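Local coordinates for ADP-ribosylating toxin CARDS (Mycoplasma pneumoniae, PDB 4TLV), which transfers the ADP-ribosyl group from NAD(+) to multiple target proteins in vitro and, as the main virulence factor of its bacterium, causes cell vacuolization and disrupts respiratory epithelium, at residues A[12-16]-A[232-236]. Residues are numbered along the deposited sequence; the frame is centred on the assembly and turned at random.
Sequences RVDLR and CPDWS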
ATOM      1  N   ARG A  12     -11.988   4.559  10.389  1.00 10.43           N
ATOM      2  CA  ARG A  12     -12.546   3.257  10.704  1.00 11.29           C
ATOM      3  C   ARG A  12     -14.021   3.236  10.329  1.00 14.22           C
ATOM      4  O   ARG A  12     -14.772   4.153  10.685  1.00 13.45           O
ATOM      5  CB  ARG A  12     -12.412   2.985  12.204  1.00 12.27           C
ATOM      6  CG  ARG A  12     -12.920   1.586  12.624  1.00 12.58           C
ATOM      7  CD  ARG A  12     -12.928   1.449  14.156  1.00 16.64           C
ATOM      8  NE  ARG A  12     -13.760   0.321  14.575  1.00 15.09           N
ATOM      9  CZ  ARG A  12     -13.352  -0.942  14.603  1.00 17.25           C
ATOM     10  NH1 ARG A  12     -12.109  -1.263  14.239  1.00 15.64           N
ATOM     11  NH2 ARG A  12     -14.199  -1.894  14.983  1.00 18.54           N
ATOM     12  N   VAL A  13     -14.428   2.194   9.612  1.00 12.35           N
ATOM     13  CA  VAL A  13     -15.840   1.999   9.283  1.00 14.02           C
ATOM     14  C   VAL A  13     -16.432   1.064  10.335  1.00 15.36           C
ATOM     15  O   VAL A  13     -15.869   0.007  10.631  1.00 15.10           O
ATOM     16  CB  VAL A  13     -16.002   1.386   7.861  1.00 14.26           C
ATOM     17  CG1 VAL A  13     -17.480   1.021   7.566  1.00 13.89           C
ATOM     18  CG2 VAL A  13     -15.442   2.338   6.794  1.00 15.69           C
ATOM     19  N   ASP A  14     -17.562   1.455  10.914  1.00 14.85           N
ATOM     20  CA  ASP A  14     -18.156   0.705  12.005  1.00 16.90           C
ATOM     21  C   ASP A  14     -19.670   0.841  11.860  1.00 15.30           C
ATOM     22  O   ASP A  14     -20.156   1.887  11.464  1.00 14.96           O
ATOM     23  CB  ASP A  14     -17.685   1.308  13.336  1.00 14.51           C
ATOM     24  CG  ASP A  14     -17.818   0.356  14.498  1.00 18.69           C
ATOM     25  OD1 ASP A  14     -18.959  -0.020  14.837  1.00 19.37           O
ATOM     26  OD2 ASP A  14     -16.780   0.003  15.102  1.00 18.48           O
ATOM     27  N   LEU A  15     -20.413  -0.214  12.167  1.00 16.33           N
ATOM     28  CA  LEU A  15     -21.867  -0.158  12.014  1.00 16.33           C
ATOM     29  C   LEU A  15     -22.552   0.603  13.155  1.00 22.37           C
ATOM     30  O   LEU A  15     -23.702   1.016  13.027  1.00 20.94           O
ATOM     31  CB  LEU A  15     -22.452  -1.566  11.844  1.00 20.29           C
ATOM     32  CG  LEU A  15     -22.437  -2.040  10.380  1.00 27.21           C
ATOM     33  CD1 LEU A  15     -21.026  -2.202   9.867  1.00 26.55           C
ATOM     34  CD2 LEU A  15     -23.225  -3.332  10.195  1.00 33.90           C
ATOM     35  N   ARG A  16     -21.842   0.816  14.259  1.00 18.07           N
ATOM     36  CA  ARG A  16     -22.401   1.593  15.362  1.00 19.61           C
ATOM     37  C   ARG A  16     -22.563   3.059  14.966  1.00 19.00           C
ATOM     38  O   ARG A  16     -21.713   3.628  14.280  1.00 17.78           O
ATOM     39  CB  ARG A  16     -21.534   1.473  16.608  1.00 18.91           C
ATOM     40  CG  ARG A  16     -21.406   0.054  17.126  1.00 25.13           C
ATOM     41  CD  ARG A  16     -20.557   0.012  18.379  1.00 28.71           C
ATOM     42  NE  ARG A  16     -20.226  -1.360  18.752  1.00 33.43           N
ATOM     43  CZ  ARG A  16     -20.926  -2.086  19.618  1.00 44.96           C
ATOM     44  NH1 ARG A  16     -21.994  -1.565  20.210  1.00 45.60           N
ATOM     45  NH2 ARG A  16     -20.555  -3.331  19.898  1.00 45.57           N
ATOM     46  N   CYS A 232     -15.339  -7.471  10.298  1.00 12.81           N
ATOM     47  CA  CYS A 232     -16.344  -7.728  11.336  1.00 13.35           C
ATOM     48  C   CYS A 232     -16.195  -6.695  12.449  1.00 13.66           C
ATOM     49  O   CYS A 232     -15.860  -7.050  13.575  1.00 14.98           O
ATOM     50  CB  CYS A 232     -16.162  -9.124  11.935  1.00 18.81           C
ATOM     51  SG  CYS A 232     -15.709 -10.438  10.789  1.00 23.16           S
ATOM     52  N   PRO A 233     -16.445  -5.412  12.136  1.00 14.64           N
ATOM     53  CA  PRO A 233     -16.105  -4.316  13.054  1.00 15.28           C
ATOM     54  C   PRO A 233     -16.920  -4.353  14.338  1.00 16.49           C
ATOM     55  O   PRO A 233     -16.520  -3.729  15.308  1.00 16.41           O
ATOM     56  CB  PRO A 233     -16.463  -3.045  12.276  1.00 13.31           C
ATOM     57  CG  PRO A 233     -17.238  -3.490  11.071  1.00 13.65           C
ATOM     58  CD  PRO A 233     -17.043  -4.955  10.868  1.00 12.30           C
ATOM     59  N   ASP A 234     -18.027  -5.087  14.342  1.00 17.16           N
ATOM     60  CA  ASP A 234     -18.889  -5.136  15.516  1.00 20.50           C
ATOM     61  C   ASP A 234     -19.147  -6.558  16.013  1.00 23.47           C
ATOM     62  O   ASP A 234     -20.196  -6.862  16.580  1.00 21.26           O
ATOM     63  CB  ASP A 234     -20.177  -4.387  15.216  1.00 22.32           C
ATOM     64  CG  ASP A 234     -19.898  -2.965  14.810  1.00 19.88           C
ATOM     65  OD1 ASP A 234     -19.496  -2.195  15.692  1.00 19.61           O
ATOM     66  OD2 ASP A 234     -20.008  -2.642  13.614  1.00 20.61           O
ATOM     67  N   TRP A 235     -18.155  -7.408  15.807  1.00 19.82           N
ATOM     68  CA  TRP A 235     -18.169  -8.785  16.271  1.00 22.03           C
ATOM     69  C   TRP A 235     -18.622  -8.905  17.731  1.00 25.27           C
ATOM     70  O   TRP A 235     -18.139  -8.177  18.591  1.00 24.81           O
ATOM     71  CB  TRP A 235     -16.760  -9.356  16.133  1.00 22.03           C
ATOM     72  CG  TRP A 235     -16.617 -10.757  16.596  1.00 24.05           C
ATOM     73  CD1 TRP A 235     -16.395 -11.178  17.871  1.00 22.96           C
ATOM     74  CD2 TRP A 235     -16.665 -11.927  15.784  1.00 23.77           C
ATOM     75  NE1 TRP A 235     -16.303 -12.546  17.905  1.00 26.78           N
ATOM     76  CE2 TRP A 235     -16.463 -13.031  16.633  1.00 24.58           C
ATOM     77  CE3 TRP A 235     -16.842 -12.150  14.415  1.00 29.14           C
ATOM     78  CZ2 TRP A 235     -16.443 -14.337  16.165  1.00 31.66           C
ATOM     79  CZ3 TRP A 235     -16.822 -13.452  13.947  1.00 35.60           C
ATOM     80  CH2 TRP A 235     -16.620 -14.530  14.820  1.00 38.12           C
ATOM     81  N   SER A 236     -19.536  -9.841  17.996  1.00 27.69           N
ATOM     82  CA  SER A 236     -20.016 -10.116  19.360  1.00 38.38           C
ATOM     83  C   SER A 236     -19.866 -11.594  19.692  1.00 36.70           C
ATOM     84  O   SER A 236     -19.954 -12.439  18.809  1.00 36.05           O
ATOM     85  CB  SER A 236     -21.495  -9.733  19.518  1.00 41.00           C
ATOM     86  OG  SER A 236     -21.659  -8.338  19.715  1.00 48.30           O
TER
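Pro233 and Asp234 press against the end of strand 9-14, and the close packing lies where they meet Val13, Asp14 and the backbone N of Leu15. There CB of Pro233 sits 3.5 Å from the backbone O of Val13, while NH2 of Arg12 comes to 3.0 Å from the backbone O of Pro233, which lies near the guanidinium plane. Asp234 OD2 accepts from Leu15 N at 2.9 Å with an N-H...O angle of 150°, met on its syn side, slightly out of the carboxylate plane. The Arg12 guanidinium is held by Asp14: OD2 lies in the guanidinium plane and receives NE on its anti lone pair at 3.1 Å, while NH2 comes from the same side but tilted out of the carboxylate plane. The Arg12 chain reaches this site because CG stands anti to the backbone N (chi1 -177°) and the chain runs extended as far as NE; NH1 continues to the backbone O of Ser51. The strand is an outer one of the five-stranded antiparallel sheet of the mono-ADP-ribosyltransferase domain, pairing with strand 76-84. The loop 232-236 follows helix 228-231, in the region inferred to form the NAD(+)-binding pocket; Cys232 tethers it by disulfide to Cys249. Packing is looser at the exposed side chains of Leu15 and Arg16: CD1 of Leu15 only approaches CG of Pro233 at 4.2 Å. Arg16 NE lies 3.3 Å from Asp234 OD1, a salt bridge left doubtful by the uncertain place of that oxygen, with guanidinium and carboxylate planes turned 71° apart, whereas Arg16 NH1 forms a salt bridge with Glu20.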